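Local structure of carboxypeptidase D (Drosophila melanogaster, 3MN8) at residues 97-102 against 140-145. The protein removes C-terminal arginine or lysine residues from peptides and proteins, using a catalytic zinc ion. Sequence-based numbering, arbitrary orientation.
With ZN (zinc ion), chain F; GEM ((2-guanidinoethylmercapto)succinic acid), chain G.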
loop_
_atom_site.group_PDB
_atom_site.type_symbol
_atom_site.label_atom_id
_atom_site.label_comp_id
_atom_site.label_asym_id
_atom_site.label_seq_id
_atom_site.Cartn_x
_atom_site.Cartn_y
_atom_site.Cartn_z
ATOM N N ILE A 97 0.440 -4.543 2.344
ATOM C CA ILE A 97 -0.238 -5.538 3.168
ATOM C C ILE A 97 -0.622 -6.735 2.315
ATOM O O ILE A 97 -0.869 -6.589 1.117
ATOM C CB ILE A 97 -1.472 -4.989 3.932
ATOM C CG1 ILE A 97 -1.091 -3.835 4.881
ATOM C CG2 ILE A 97 -2.083 -6.101 4.765
ATOM C CD1 ILE A 97 -1.106 -2.467 4.268
ATOM N N ALA A 98 -0.655 -7.916 2.929
ATOM C CA ALA A 98 -1.057 -9.125 2.226
ATOM C C ALA A 98 -1.979 -10.008 3.072
ATOM O O ALA A 98 -2.208 -9.748 4.250
ATOM C CB ALA A 98 0.166 -9.898 1.798
ATOM N N ASN A 99 -2.512 -11.048 2.445
ATOM C CA ASN A 99 -3.219 -12.113 3.143
ATOM C C ASN A 99 -4.355 -11.665 4.055
ATOM O O ASN A 99 -4.572 -12.275 5.111
ATOM C CB ASN A 99 -2.237 -12.969 3.947
ATOM C CG ASN A 99 -2.847 -14.290 4.389
ATOM O OD1 ASN A 99 -2.864 -14.617 5.571
ATOM N ND2 ASN A 99 -3.370 -15.044 3.434
ATOM N N MET A 100 -5.084 -10.621 3.660
ATOM C CA MET A 100 -6.216 -10.187 4.473
ATOM C C MET A 100 -7.309 -11.233 4.376
ATOM O O MET A 100 -8.017 -11.511 5.346
ATOM C CB MET A 100 -6.717 -8.802 4.067
ATOM C CG MET A 100 -7.604 -8.764 2.841
ATOM S SD MET A 100 -8.160 -7.079 2.528
ATOM C CE MET A 100 -8.668 -6.593 4.176
ATOM N N HIS A 101 -7.439 -11.820 3.195
ATOM C CA HIS A 101 -8.209 -13.038 3.056
ATOM C C HIS A 101 -7.214 -14.177 3.231
ATOM O O HIS A 101 -6.355 -14.421 2.361
ATOM C CB HIS A 101 -8.915 -13.095 1.705
ATOM C CG HIS A 101 -9.898 -11.985 1.503
ATOM N ND1 HIS A 101 -9.660 -10.919 0.663
ATOM C CD2 HIS A 101 -11.112 -11.762 2.059
ATOM C CE1 HIS A 101 -10.695 -10.098 0.695
ATOM N NE2 HIS A 101 -11.589 -10.586 1.535
ATOM N N GLY A 102 -7.317 -14.834 4.390
ATOM C CA GLY A 102 -6.414 -15.899 4.790
ATOM C C GLY A 102 -6.106 -16.971 3.750
ATOM O O GLY A 102 -5.020 -17.552 3.759
ATOM N N VAL A 140 3.673 -5.926 5.702
ATOM C CA VAL A 140 2.745 -6.728 6.486
ATOM C C VAL A 140 2.333 -7.968 5.677
ATOM O O VAL A 140 1.308 -7.961 4.978
ATOM C CB VAL A 140 1.487 -5.910 6.864
ATOM C CG1 VAL A 140 0.627 -6.667 7.882
ATOM C CG2 VAL A 140 1.879 -4.535 7.401
ATOM N N PRO A 141 3.142 -9.036 5.758
ATOM C CA PRO A 141 2.888 -10.301 5.052
ATOM C C PRO A 141 1.477 -10.862 5.271
ATOM O O PRO A 141 0.871 -11.382 4.334
ATOM C CB PRO A 141 3.940 -11.247 5.651
ATOM C CG PRO A 141 5.041 -10.357 6.050
ATOM C CD PRO A 141 4.403 -9.078 6.517
ATOM N N THR A 142 0.968 -10.782 6.497
ATOM C CA THR A 142 -0.406 -11.194 6.769
ATOM C C THR A 142 -1.139 -10.222 7.677
ATOM O O THR A 142 -0.547 -9.568 8.550
ATOM C CB THR A 142 -0.516 -12.604 7.387
ATOM O OG1 THR A 142 -1.900 -12.907 7.603
ATOM C CG2 THR A 142 0.187 -12.666 8.721
ATOM N N MET A 143 -2.446 -10.162 7.457
ATOM C CA MET A 143 -3.349 -9.288 8.188
ATOM C C MET A 143 -4.469 -10.183 8.739
ATOM O O MET A 143 -5.375 -9.726 9.442
ATOM C CB MET A 143 -3.887 -8.233 7.223
ATOM C CG MET A 143 -4.690 -7.138 7.846
ATOM S SD MET A 143 -5.524 -6.169 6.575
ATOM C CE MET A 143 -7.019 -5.725 7.464
ATOM N N ASN A 144 -4.387 -11.474 8.416
ATOM C CA ASN A 144 -5.365 -12.441 8.878
ATOM C C ASN A 144 -4.738 -13.811 9.171
ATOM O O ASN A 144 -4.927 -14.773 8.414
ATOM C CB ASN A 144 -6.494 -12.572 7.868
ATOM C CG ASN A 144 -7.612 -13.456 8.366
ATOM O OD1 ASN A 144 -7.628 -13.861 9.534
ATOM N ND2 ASN A 144 -8.559 -13.763 7.486
ATOM N N PRO A 145 -3.992 -13.894 10.287
ATOM C CA PRO A 145 -3.332 -15.127 10.737
ATOM C C PRO A 145 -4.346 -16.231 11.035
ATOM O O PRO A 145 -4.133 -17.401 10.710
ATOM C CB PRO A 145 -2.638 -14.710 12.046
ATOM C CG PRO A 145 -2.742 -13.221 12.121
ATOM C CD PRO A 145 -3.886 -12.802 11.274
HETATM ZN ZN ZN F . -9.106 -11.278 -1.379
HETATM C C8 GEM G . -12.277 -8.509 -3.796
HETATM S S7 GEM G . -11.223 -7.121 -3.483
HETATM C C6 GEM G . -10.732 -6.709 -5.134
HETATM C C5 GEM G . -11.905 -6.494 -6.088
HETATM N N3 GEM G . -12.573 -5.265 -5.691
HETATM C C1 GEM G . -13.733 -4.803 -6.145
HETATM N N4 GEM G . -14.225 -3.658 -5.688
HETATM N N2 GEM G . -14.412 -5.490 -7.058
HETATM C C9 GEM G . -12.983 -8.833 -2.506
HETATM O O14 GEM G . -12.657 -8.196 -1.479
HETATM O O15 GEM G . -13.870 -9.713 -2.502
HETATM C C10 GEM G . -11.528 -9.726 -4.364
HETATM C C11 GEM G . -10.551 -10.432 -3.431
HETATM O O12 GEM G . -9.401 -10.671 -3.874
HETATM O O13 GEM G . -10.922 -10.783 -2.282
#
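Asn99 reaches across to Thr142, and its side chain can be followed outward. CB lies 3.5 Å from Pro141 O. CG stands anti to the backbone N (chi1 -165°), which brings the amide alongside the Thr142 side chain, both pointing the same way. OD1 accepts a hydrogen bond from Thr142 OG1 at 2.8 Å, in the carbonyl plane and on a lone pair. ND2 turns back to its own loop. It meets Gly102 O nearly within its amide plane, though above the plane of that carbonyl, and it also bonds Glu104 O. Bonds at OD1 and ND2 together set the rotation of the amide. Thr142 OG1 in turn accepts from Asn144 N, which closes an ST turn.

The two segments run on from the C-terminal ends of the adjacent parallel strands 93-97 and 136-140, in the central mixed sheet of the M14 carboxypeptidase domain. Where the strands end, Ala98 N donates to Val140 O, 2.8 Å. On one face of the sheet Ile97 CG1 packs beside Val140 CB, while Ile97 CG2 touches Met143 CB at 3.7 Å. Met143 continues alongside Met100. Its SD meets Met100 CB, and the two CE methyls lie side by side, 3.8 Å apart.

Asn144 ND2 donates to Met100 O at 3.2 Å, from above the carbonyl plane. Asn144 is the N-cap of helix 145-149, and its OD1 accepts from Gly147 N.

Met100, whose carbonyl takes the ND2 bond, directly precedes His101, whose CB is directed away from 140-145. His101 ND1 binds the zinc ion at 2.1 Å, with Glu104 and His217 as the other protein ligands. NE2 bonds Asp172 OD1. A carboxylate of the bound (2-guanidinoethylmercapto)succinic acid reaches the same metal, with O13 at 2.1 Å from the zinc ion.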